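Alpha-galactosidase (Thermus thermophilus, PDB 6LCJ) probably hydrolyses terminal alpha-linked galactose from oligosaccharides. Local coordinates at residues H48-A56 / G352-A360; D402-F410 / L440-F451. One frame throughout, in Å; residues are numbered along the deposited sequence.

Contact 1 of 2, residues H48-A56 / G352-A360; sequences HGWQSWSLA and GLRVGPDVA
Ser52 meets Arg354 at the end of strand 352-354, where its OG donates to Arg354 O. The 2.5 Å between Ser52 OG and Arg354 O is very short and of doubtful exactness. The Arg354 side chain bends at chi2 and chi3, bringing NH2 within 3.7 Å of Trp53 NE1, at the edge of the indole. Arg354 NH2 also donates to Gly356 O (2.9 Å). It forms a salt bridge with Asp358 OD1, 2.7 Å from Arg354 NH2; OD1 lies in the guanidinium plane and offers its anti lone pair. Past Val355, Gly356 CA comes to 3.2 Å from Ser52 O, and Gly356 O lies in the indole plane at its edge, 3.6 Å from Trp53 CD1. Pro357 lays CG against Trp53 O (3.3 Å). Asp358 runs alongside Trp53, its carboxylate turned 81° from the indole, while Phe305 packs edge-to-face with that indole. The 48-56 loop, with its type I turn from Gln51 to Ser54, carries the N-terminal beta domain onto the C-terminal end of a barrel strand, the side where TIM-barrel enzymes hold their active sites. Chemically, Arg354, by gripping Gly356 O and Asp358 together, probably steadies the turn against which Ser52 and Trp53 fit.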
loop_
_atom_site.group_PDB
_atom_site.type_symbol
_atom_site.label_atom_id
_atom_site.label_comp_id
_atom_site.label_asym_id
_atom_site.label_seq_id
_atom_site.Cartn_x
_atom_site.Cartn_y
_atom_site.Cartn_z
ATOM N N HIS E 48 -30.283 -6.398 -16.287
ATOM C CA HIS E 48 -31.403 -6.826 -15.451
ATOM C C HIS E 48 -30.928 -7.195 -14.041
ATOM O O HIS E 48 -30.249 -8.210 -13.845
ATOM C CB HIS E 48 -32.145 -7.998 -16.071
ATOM C CG HIS E 48 -33.396 -8.316 -15.324
ATOM N ND1 HIS E 48 -33.565 -9.483 -14.610
ATOM C CD2 HIS E 48 -34.496 -7.562 -15.085
ATOM C CE1 HIS E 48 -34.737 -9.452 -14.000
ATOM N NE2 HIS E 48 -35.324 -8.298 -14.274
ATOM N N GLY E 49 -31.316 -6.393 -13.055
ATOM C CA GLY E 49 -30.970 -6.683 -11.674
ATOM C C GLY E 49 -31.703 -7.895 -11.116
ATOM O O GLY E 49 -32.694 -8.392 -11.662
ATOM N N TRP E 50 -31.203 -8.358 -9.970
ATOM C CA TRP E 50 -31.613 -9.653 -9.433
ATOM C C TRP E 50 -33.019 -9.626 -8.849
ATOM O O TRP E 50 -33.811 -10.541 -9.091
ATOM C CB TRP E 50 -30.634 -10.093 -8.359
ATOM C CG TRP E 50 -30.884 -11.469 -7.825
ATOM C CD1 TRP E 50 -31.236 -12.583 -8.536
ATOM C CD2 TRP E 50 -30.782 -11.878 -6.461
ATOM N NE1 TRP E 50 -31.355 -13.658 -7.696
ATOM C CE2 TRP E 50 -31.075 -13.257 -6.417
ATOM C CE3 TRP E 50 -30.449 -11.212 -5.267
ATOM C CZ2 TRP E 50 -31.058 -13.985 -5.229
ATOM C CZ3 TRP E 50 -30.425 -11.931 -4.088
ATOM C CH2 TRP E 50 -30.726 -13.307 -4.073
ATOM N N GLN E 51 -33.324 -8.627 -8.025
ATOM C CA GLN E 51 -34.547 -8.631 -7.239
ATOM C C GLN E 51 -35.344 -7.343 -7.476
ATOM O O GLN E 51 -34.953 -6.462 -8.251
ATOM C CB GLN E 51 -34.233 -8.855 -5.744
ATOM C CG GLN E 51 -33.158 -7.959 -5.169
ATOM C CD GLN E 51 -33.602 -7.247 -3.902
ATOM O OE1 GLN E 51 -34.742 -6.782 -3.813
ATOM N NE2 GLN E 51 -32.700 -7.148 -2.917
ATOM N N SER E 52 -36.488 -7.258 -6.792
ATOM C CA SER E 52 -37.441 -6.156 -6.964
ATOM C C SER E 52 -36.765 -4.790 -6.961
ATOM O O SER E 52 -36.954 -3.995 -7.886
ATOM C CB SER E 52 -38.487 -6.215 -5.854
ATOM O OG SER E 52 -39.345 -7.329 -6.039
ATOM N N TRP E 53 -35.971 -4.503 -5.925
ATOM C CA TRP E 53 -35.356 -3.191 -5.764
ATOM C C TRP E 53 -34.171 -2.985 -6.703
ATOM O O TRP E 53 -33.751 -1.839 -6.907
ATOM C CB TRP E 53 -34.924 -2.992 -4.298
ATOM C CG TRP E 53 -36.046 -3.282 -3.325
ATOM C CD1 TRP E 53 -37.377 -3.020 -3.512
ATOM C CD2 TRP E 53 -35.942 -3.914 -2.044
ATOM N NE1 TRP E 53 -38.100 -3.442 -2.430
ATOM C CE2 TRP E 53 -37.248 -3.996 -1.512
ATOM C CE3 TRP E 53 -34.875 -4.415 -1.288
ATOM C CZ2 TRP E 53 -37.515 -4.564 -0.253
ATOM C CZ3 TRP E 53 -35.152 -4.988 -0.026
ATOM C CH2 TRP E 53 -36.454 -5.045 0.470
ATOM N N SER E 54 -33.642 -4.055 -7.288
ATOM C CA SER E 54 -32.430 -3.955 -8.096
ATOM C C SER E 54 -32.659 -3.125 -9.359
ATOM O O SER E 54 -33.775 -3.018 -9.872
ATOM C CB SER E 54 -31.929 -5.347 -8.477
ATOM O OG SER E 54 -31.478 -6.037 -7.330
ATOM N N LEU E 55 -31.577 -2.534 -9.856
ATOM C CA LEU E 55 -31.654 -1.740 -11.071
ATOM C C LEU E 55 -31.889 -2.623 -12.291
ATOM O O LEU E 55 -31.168 -3.606 -12.514
ATOM C CB LEU E 55 -30.373 -0.935 -11.263
ATOM C CG LEU E 55 -30.382 -0.179 -12.600
ATOM C CD1 LEU E 55 -31.046 1.176 -12.463
ATOM C CD2 LEU E 55 -28.981 -0.055 -13.197
ATOM N N ALA E 56 -32.897 -2.268 -13.083
ATOM C CA ALA E 56 -33.073 -2.786 -14.430
ATOM C C ALA E 56 -33.077 -1.600 -15.383
ATOM O O ALA E 56 -33.931 -0.709 -15.260
ATOM C CB ALA E 56 -34.370 -3.587 -14.553
ATOM N N GLY E 352 -48.743 -11.185 -7.269
ATOM C CA GLY E 352 -48.230 -9.868 -7.579
ATOM C C GLY E 352 -46.751 -9.803 -7.241
ATOM O O GLY E 352 -46.286 -10.433 -6.281
ATOM N N LEU E 353 -46.007 -9.045 -8.052
ATOM C CA LEU E 353 -44.559 -8.947 -7.917
ATOM C C LEU E 353 -44.135 -7.487 -8.022
ATOM O O LEU E 353 -44.420 -6.828 -9.025
ATOM C CB LEU E 353 -43.859 -9.795 -8.978
ATOM C CG LEU E 353 -42.331 -9.773 -8.998
ATOM C CD1 LEU E 353 -41.793 -10.490 -7.801
ATOM C CD2 LEU E 353 -41.776 -10.400 -10.274
ATOM N N ARG E 354 -43.460 -6.986 -6.994
ATOM C CA ARG E 354 -42.855 -5.662 -7.073
ATOM C C ARG E 354 -41.656 -5.709 -8.010
ATOM O O ARG E 354 -40.829 -6.617 -7.919
ATOM C CB ARG E 354 -42.443 -5.185 -5.682
ATOM C CG ARG E 354 -43.632 -4.780 -4.791
ATOM C CD ARG E 354 -43.934 -3.282 -4.881
ATOM N NE ARG E 354 -42.690 -2.541 -4.848
ATOM C CZ ARG E 354 -42.100 -2.103 -3.739
ATOM N NH1 ARG E 354 -42.666 -2.278 -2.547
ATOM N NH2 ARG E 354 -40.933 -1.474 -3.827
ATOM N N VAL E 355 -41.580 -4.748 -8.936
ATOM C CA VAL E 355 -40.549 -4.721 -9.968
ATOM C C VAL E 355 -39.626 -3.516 -9.852
ATOM O O VAL E 355 -38.760 -3.333 -10.709
ATOM C CB VAL E 355 -41.159 -4.774 -11.385
ATOM C CG1 VAL E 355 -41.771 -6.128 -11.660
ATOM C CG2 VAL E 355 -42.184 -3.679 -11.530
ATOM N N GLY E 356 -39.782 -2.689 -8.833
ATOM C CA GLY E 356 -38.868 -1.593 -8.633
ATOM C C GLY E 356 -38.619 -1.262 -7.175
ATOM O O GLY E 356 -39.310 -1.736 -6.260
ATOM N N PRO E 357 -37.607 -0.424 -6.942
ATOM C CA PRO E 357 -37.427 0.192 -5.625
ATOM C C PRO E 357 -38.714 0.774 -5.081
ATOM O O PRO E 357 -39.648 1.084 -5.829
ATOM C CB PRO E 357 -36.406 1.302 -5.896
ATOM C CG PRO E 357 -35.677 0.865 -7.106
ATOM C CD PRO E 357 -36.667 0.119 -7.942
ATOM N N ASP E 358 -38.771 0.905 -3.765
ATOM C CA ASP E 358 -39.866 1.611 -3.124
ATOM C C ASP E 358 -40.065 2.989 -3.743
ATOM O O ASP E 358 -39.105 3.724 -4.008
ATOM C CB ASP E 358 -39.570 1.778 -1.637
ATOM C CG ASP E 358 -39.682 0.499 -0.878
ATOM O OD1 ASP E 358 -40.031 -0.552 -1.490
ATOM O OD2 ASP E 358 -39.426 0.559 0.344
ATOM N N VAL E 359 -41.320 3.356 -3.943
ATOM C CA VAL E 359 -41.605 4.767 -4.126
ATOM C C VAL E 359 -41.337 5.458 -2.799
ATOM O O VAL E 359 -41.157 4.819 -1.760
ATOM C CB VAL E 359 -43.046 5.022 -4.605
ATOM C CG1 VAL E 359 -43.249 4.438 -6.000
ATOM C CG2 VAL E 359 -44.037 4.453 -3.598
ATOM N N ALA E 360 -41.284 6.769 -2.833
ATOM C CA ALA E 360 -41.135 7.578 -1.636
ATOM C C ALA E 360 -41.849 8.880 -1.930
ATOM O O ALA E 360 -42.189 9.154 -3.090
ATOM C CB ALA E 360 -39.652 7.803 -1.295
#

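Contact 2 of 2, residues D402-F410 / L440-F451; sequences DVVYFRTRF and LLPEEKGRLEAF
Phe406 lies along helix 442-453, its ring over Leu448 and its CZ against Phe451, and is covered more than any other residue here. One face of the ring lies on the helix backbone: Leu448 CA sits 4.1 Å from the ring centroid and only 7° off the normal, a CH-pi contact, while Leu448 CD1 touches CE1. With CG anti to the carbonyl carbon (chi1 -63°), the ring points along the helix, and its CZ comes over a face of Phe451, 3.4 Å from Phe451 CG. The two ring planes are inclined by 59°, and Val404 CG2 adds its own contact to Phe451 CZ. Near the other end of the Phe406 ring, CD2 lies over a face of the Arg447 guanidinium, 4.0 Å from NH2.

Glu444 handles the polar half. Its extended chain passes Phe406 O and divides its two oxygens: OE2 takes the hydroxyl of Thr408 OG1 on its syn lone pair at 2.5 Å, while OE1 accepts Leu441 N at 2.9 Å from above the carboxylate plane. The N3 glutamate thus accepts the amide of the N-cap residue, without the return bond of a capping box, which a leucine side chain cannot give. Cut back to alanine, this position is likely to lose the polar tie between Thr408 and the start of the helix, and the acceptor for the Leu441 amide.

Leu440 CD2 closes the contact against Arg407 CB. Arg409 of the second subunit bonds Thr408 OG1 and packs on Leu441. Within the chain, helix 415-428 packs on Val404, Phe406 and Phe451, and the backbone of Val404 is hydrogen-bonded to Ala432 of strand 431-433.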
loop_
_atom_site.group_PDB
_atom_site.type_symbol
_atom_site.label_atom_id
_atom_site.label_comp_id
_atom_site.label_asym_id
_atom_site.label_seq_id
_atom_site.Cartn_x
_atom_site.Cartn_y
_atom_site.Cartn_z
ATOM N N ASP E 402 -45.677 -0.236 -7.283
ATOM C CA ASP E 402 -45.760 0.378 -5.957
ATOM C C ASP E 402 -46.845 1.453 -5.942
ATOM O O ASP E 402 -47.511 1.681 -6.957
ATOM C CB ASP E 402 -44.407 0.912 -5.480
ATOM C CG ASP E 402 -44.234 0.741 -3.996
ATOM O OD1 ASP E 402 -45.242 0.397 -3.349
ATOM O OD2 ASP E 402 -43.120 0.966 -3.468
ATOM N N VAL E 403 -47.074 2.082 -4.789
ATOM C CA VAL E 403 -48.302 2.859 -4.596
ATOM C C VAL E 403 -48.320 4.142 -5.424
ATOM O O VAL E 403 -47.292 4.592 -5.948
ATOM C CB VAL E 403 -48.528 3.178 -3.103
ATOM C CG1 VAL E 403 -48.418 1.918 -2.281
ATOM C CG2 VAL E 403 -47.537 4.235 -2.630
ATOM N N VAL E 404 -49.508 4.725 -5.541
ATOM C CA VAL E 404 -49.736 5.991 -6.226
ATOM C C VAL E 404 -50.040 7.032 -5.165
ATOM O O VAL E 404 -50.848 6.784 -4.263
ATOM C CB VAL E 404 -50.900 5.888 -7.229
ATOM C CG1 VAL E 404 -50.995 7.146 -8.076
ATOM C CG2 VAL E 404 -50.744 4.661 -8.092
ATOM N N TYR E 405 -49.401 8.186 -5.265
ATOM C CA TYR E 405 -49.740 9.296 -4.392
ATOM C C TYR E 405 -50.796 10.160 -5.061
ATOM O O TYR E 405 -50.755 10.386 -6.275
ATOM C CB TYR E 405 -48.509 10.145 -4.058
ATOM C CG TYR E 405 -47.463 9.429 -3.237
ATOM C CD1 TYR E 405 -47.510 9.429 -1.850
ATOM C CD2 TYR E 405 -46.419 8.750 -3.861
ATOM C CE1 TYR E 405 -46.539 8.762 -1.102
ATOM C CE2 TYR E 405 -45.441 8.090 -3.128
ATOM C CZ TYR E 405 -45.505 8.092 -1.759
ATOM O OH TYR E 405 -44.523 7.445 -1.050
ATOM N N PHE E 406 -51.753 10.618 -4.260
ATOM C CA PHE E 406 -52.658 11.697 -4.626
ATOM C C PHE E 406 -52.564 12.886 -3.691
ATOM O O PHE E 406 -52.817 14.010 -4.109
ATOM C CB PHE E 406 -54.108 11.200 -4.656
ATOM C CG PHE E 406 -54.350 10.145 -5.684
ATOM C CD1 PHE E 406 -54.143 8.806 -5.375
ATOM C CD2 PHE E 406 -54.750 10.491 -6.965
ATOM C CE1 PHE E 406 -54.343 7.833 -6.316
ATOM C CE2 PHE E 406 -54.961 9.528 -7.915
ATOM C CZ PHE E 406 -54.764 8.192 -7.600
ATOM N N ARG E 407 -52.190 12.667 -2.444
ATOM C CA ARG E 407 -52.047 13.768 -1.516
ATOM C C ARG E 407 -50.936 14.714 -1.953
ATOM O O ARG E 407 -49.996 14.345 -2.660
ATOM C CB ARG E 407 -51.766 13.232 -0.118
ATOM C CG ARG E 407 -50.471 12.463 0.003
ATOM C CD ARG E 407 -50.422 11.813 1.373
ATOM N NE ARG E 407 -49.073 11.654 1.892
ATOM C CZ ARG E 407 -48.431 10.493 1.964
ATOM N NH1 ARG E 407 -49.004 9.371 1.530
ATOM N NH2 ARG E 407 -47.211 10.459 2.474
ATOM N N THR E 408 -51.073 15.963 -1.544
ATOM C CA THR E 408 -49.962 16.884 -1.563
ATOM C C THR E 408 -49.478 17.213 -0.159
ATOM O O THR E 408 -48.379 17.749 -0.008
ATOM C CB THR E 408 -50.358 18.159 -2.319
ATOM O OG1 THR E 408 -51.698 18.525 -1.974
ATOM C CG2 THR E 408 -50.299 17.910 -3.816
ATOM N N ARG E 409 -50.253 16.882 0.867
ATOM C CA ARG E 409 -49.789 17.019 2.238
ATOM C C ARG E 409 -48.889 15.842 2.573
ATOM O O ARG E 409 -49.143 14.709 2.147
ATOM C CB ARG E 409 -50.973 17.088 3.204
ATOM C CG ARG E 409 -51.895 18.272 2.885
ATOM C CD ARG E 409 -53.144 18.356 3.763
ATOM N NE ARG E 409 -52.818 18.741 5.125
ATOM C CZ ARG E 409 -53.267 18.099 6.196
ATOM N NH1 ARG E 409 -54.071 17.059 6.032
ATOM N NH2 ARG E 409 -52.917 18.489 7.421
ATOM N N PHE E 410 -47.820 16.122 3.319
ATOM C CA PHE E 410 -46.866 15.095 3.731
ATOM C C PHE E 410 -46.305 14.363 2.518
ATOM O O PHE E 410 -46.271 13.133 2.466
ATOM C CB PHE E 410 -47.514 14.130 4.719
ATOM C CG PHE E 410 -48.128 14.829 5.887
ATOM C CD1 PHE E 410 -47.326 15.556 6.768
ATOM C CD2 PHE E 410 -49.504 14.814 6.079
ATOM C CE1 PHE E 410 -47.880 16.233 7.839
ATOM C CE2 PHE E 410 -50.071 15.490 7.151
ATOM C CZ PHE E 410 -49.256 16.198 8.035
ATOM N N LEU E 440 -56.239 13.957 2.418
ATOM C CA LEU E 440 -56.558 14.396 1.065
ATOM C C LEU E 440 -57.445 15.638 1.086
ATOM O O LEU E 440 -58.414 15.703 1.848
ATOM C CB LEU E 440 -57.264 13.268 0.313
ATOM C CG LEU E 440 -56.506 11.962 0.069
ATOM C CD1 LEU E 440 -57.388 11.017 -0.739
ATOM C CD2 LEU E 440 -55.204 12.245 -0.661
ATOM N N LEU E 441 -57.120 16.617 0.245
ATOM C CA LEU E 441 -58.054 17.696 -0.054
ATOM C C LEU E 441 -59.243 17.147 -0.850
ATOM O O LEU E 441 -59.175 16.044 -1.402
ATOM C CB LEU E 441 -57.347 18.805 -0.835
ATOM C CG LEU E 441 -56.120 19.444 -0.163
ATOM C CD1 LEU E 441 -55.394 20.389 -1.109
ATOM C CD2 LEU E 441 -56.506 20.160 1.105
ATOM N N PRO E 442 -60.359 17.888 -0.898
ATOM C CA PRO E 442 -61.537 17.418 -1.672
ATOM C C PRO E 442 -61.258 17.109 -3.137
ATOM O O PRO E 442 -61.727 16.092 -3.658
ATOM C CB PRO E 442 -62.522 18.585 -1.529
ATOM C CG PRO E 442 -62.176 19.184 -0.205
ATOM C CD PRO E 442 -60.682 19.039 -0.036
ATOM N N GLU E 443 -60.542 17.991 -3.824
ATOM C CA GLU E 443 -60.073 17.720 -5.176
ATOM C C GLU E 443 -59.340 16.381 -5.261
ATOM O O GLU E 443 -59.513 15.641 -6.237
ATOM C CB GLU E 443 -59.157 18.861 -5.612
ATOM C CG GLU E 443 -58.426 18.622 -6.903
ATOM C CD GLU E 443 -56.985 18.124 -6.723
ATOM O OE1 GLU E 443 -56.284 18.561 -5.754
ATOM O OE2 GLU E 443 -56.568 17.284 -7.557
ATOM N N GLU E 444 -58.515 16.057 -4.254
ATOM C CA GLU E 444 -57.722 14.828 -4.268
ATOM C C GLU E 444 -58.570 13.593 -3.984
ATOM O O GLU E 444 -58.335 12.533 -4.574
ATOM C CB GLU E 444 -56.573 14.964 -3.265
ATOM C CG GLU E 444 -55.612 16.102 -3.653
ATOM C CD GLU E 444 -54.612 16.492 -2.569
ATOM O OE1 GLU E 444 -54.793 16.116 -1.395
ATOM O OE2 GLU E 444 -53.637 17.196 -2.901
ATOM N N LYS E 445 -59.572 13.720 -3.114
ATOM C CA LYS E 445 -60.496 12.620 -2.863
ATOM C C LYS E 445 -61.205 12.199 -4.135
ATOM O O LYS E 445 -61.353 11.000 -4.409
ATOM C CB LYS E 445 -61.525 13.032 -1.816
ATOM C CG LYS E 445 -60.970 13.118 -0.429
ATOM C CD LYS E 445 -62.069 13.185 0.617
ATOM C CE LYS E 445 -61.564 13.929 1.832
ATOM N NZ LYS E 445 -61.676 13.074 3.030
ATOM N N GLY E 446 -61.685 13.179 -4.908
ATOM C CA GLY E 446 -62.362 12.863 -6.150
ATOM C C GLY E 446 -61.441 12.196 -7.144
ATOM O O GLY E 446 -61.841 11.269 -7.851
ATOM N N ARG E 447 -60.187 12.643 -7.205
ATOM C CA ARG E 447 -59.247 12.014 -8.120
ATOM C C ARG E 447 -58.973 10.573 -7.727
ATOM O O ARG E 447 -58.903 9.701 -8.597
ATOM C CB ARG E 447 -57.961 12.818 -8.190
ATOM C CG ARG E 447 -58.039 13.842 -9.284
ATOM C CD ARG E 447 -56.906 14.795 -9.238
ATOM N NE ARG E 447 -55.656 14.180 -9.650
ATOM C CZ ARG E 447 -54.594 14.082 -8.868
ATOM N NH1 ARG E 447 -54.640 14.566 -7.625
ATOM N NH2 ARG E 447 -53.489 13.504 -9.328
ATOM N N LEU E 448 -58.838 10.305 -6.421
ATOM C CA LEU E 448 -58.589 8.942 -5.964
ATOM C C LEU E 448 -59.748 8.015 -6.326
ATOM O O LEU E 448 -59.531 6.906 -6.829
ATOM C CB LEU E 448 -58.337 8.923 -4.454
ATOM C CG LEU E 448 -58.275 7.527 -3.796
ATOM C CD1 LEU E 448 -57.146 6.637 -4.402
ATOM C CD2 LEU E 448 -58.169 7.609 -2.266
ATOM N N GLU E 449 -60.987 8.455 -6.109
ATOM C CA GLU E 449 -62.123 7.604 -6.454
ATOM C C GLU E 449 -62.217 7.359 -7.959
ATOM O O GLU E 449 -62.479 6.233 -8.389
ATOM C CB GLU E 449 -63.425 8.203 -5.921
ATOM C CG GLU E 449 -64.630 7.259 -6.047
ATOM C CD GLU E 449 -64.392 5.822 -5.505
ATOM O OE1 GLU E 449 -63.509 5.594 -4.637
ATOM O OE2 GLU E 449 -65.116 4.904 -5.947
ATOM N N ALA E 450 -62.022 8.391 -8.782
ATOM C CA ALA E 450 -62.041 8.145 -10.219
ATOM C C ALA E 450 -60.912 7.206 -10.639
ATOM O O ALA E 450 -61.070 6.419 -11.580
ATOM C CB ALA E 450 -61.969 9.464 -10.986
ATOM N N PHE E 451 -59.779 7.256 -9.942
ATOM C CA PHE E 451 -58.675 6.339 -10.226
ATOM C C PHE E 451 -59.083 4.891 -9.948
ATOM O O PHE E 451 -58.888 4.002 -10.787
ATOM C CB PHE E 451 -57.463 6.761 -9.391
ATOM C CG PHE E 451 -56.316 5.773 -9.378
ATOM C CD1 PHE E 451 -55.474 5.640 -10.482
ATOM C CD2 PHE E 451 -56.040 5.029 -8.231
ATOM C CE1 PHE E 451 -54.398 4.768 -10.459
ATOM C CE2 PHE E 451 -54.952 4.153 -8.190
ATOM C CZ PHE E 451 -54.134 4.020 -9.312
#

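How the contacts relate
Both contacts are buried, but at different depths: the centre of contact 1 lies about 4 Å from the centre of the chain, that of contact 2 about 24 Å, where the second subunit reaches it. Each uses the loop that follows a barrel strand, 352-354 in one and its parallel neighbour 398-400 in the other. The partners differ: contact 1 brings in a loop of the N-terminal beta domain, contact 2 a helix from late in the chain. Contact 1 is largely polar and backbone-rich; contact 2 sets an oblique pair of phenylalanines beside one carboxylate. They meet at Asp402, whose OD2 forms a salt bridge with Arg354 NH2 (3.3 Å) and probably accepts from Val359 N.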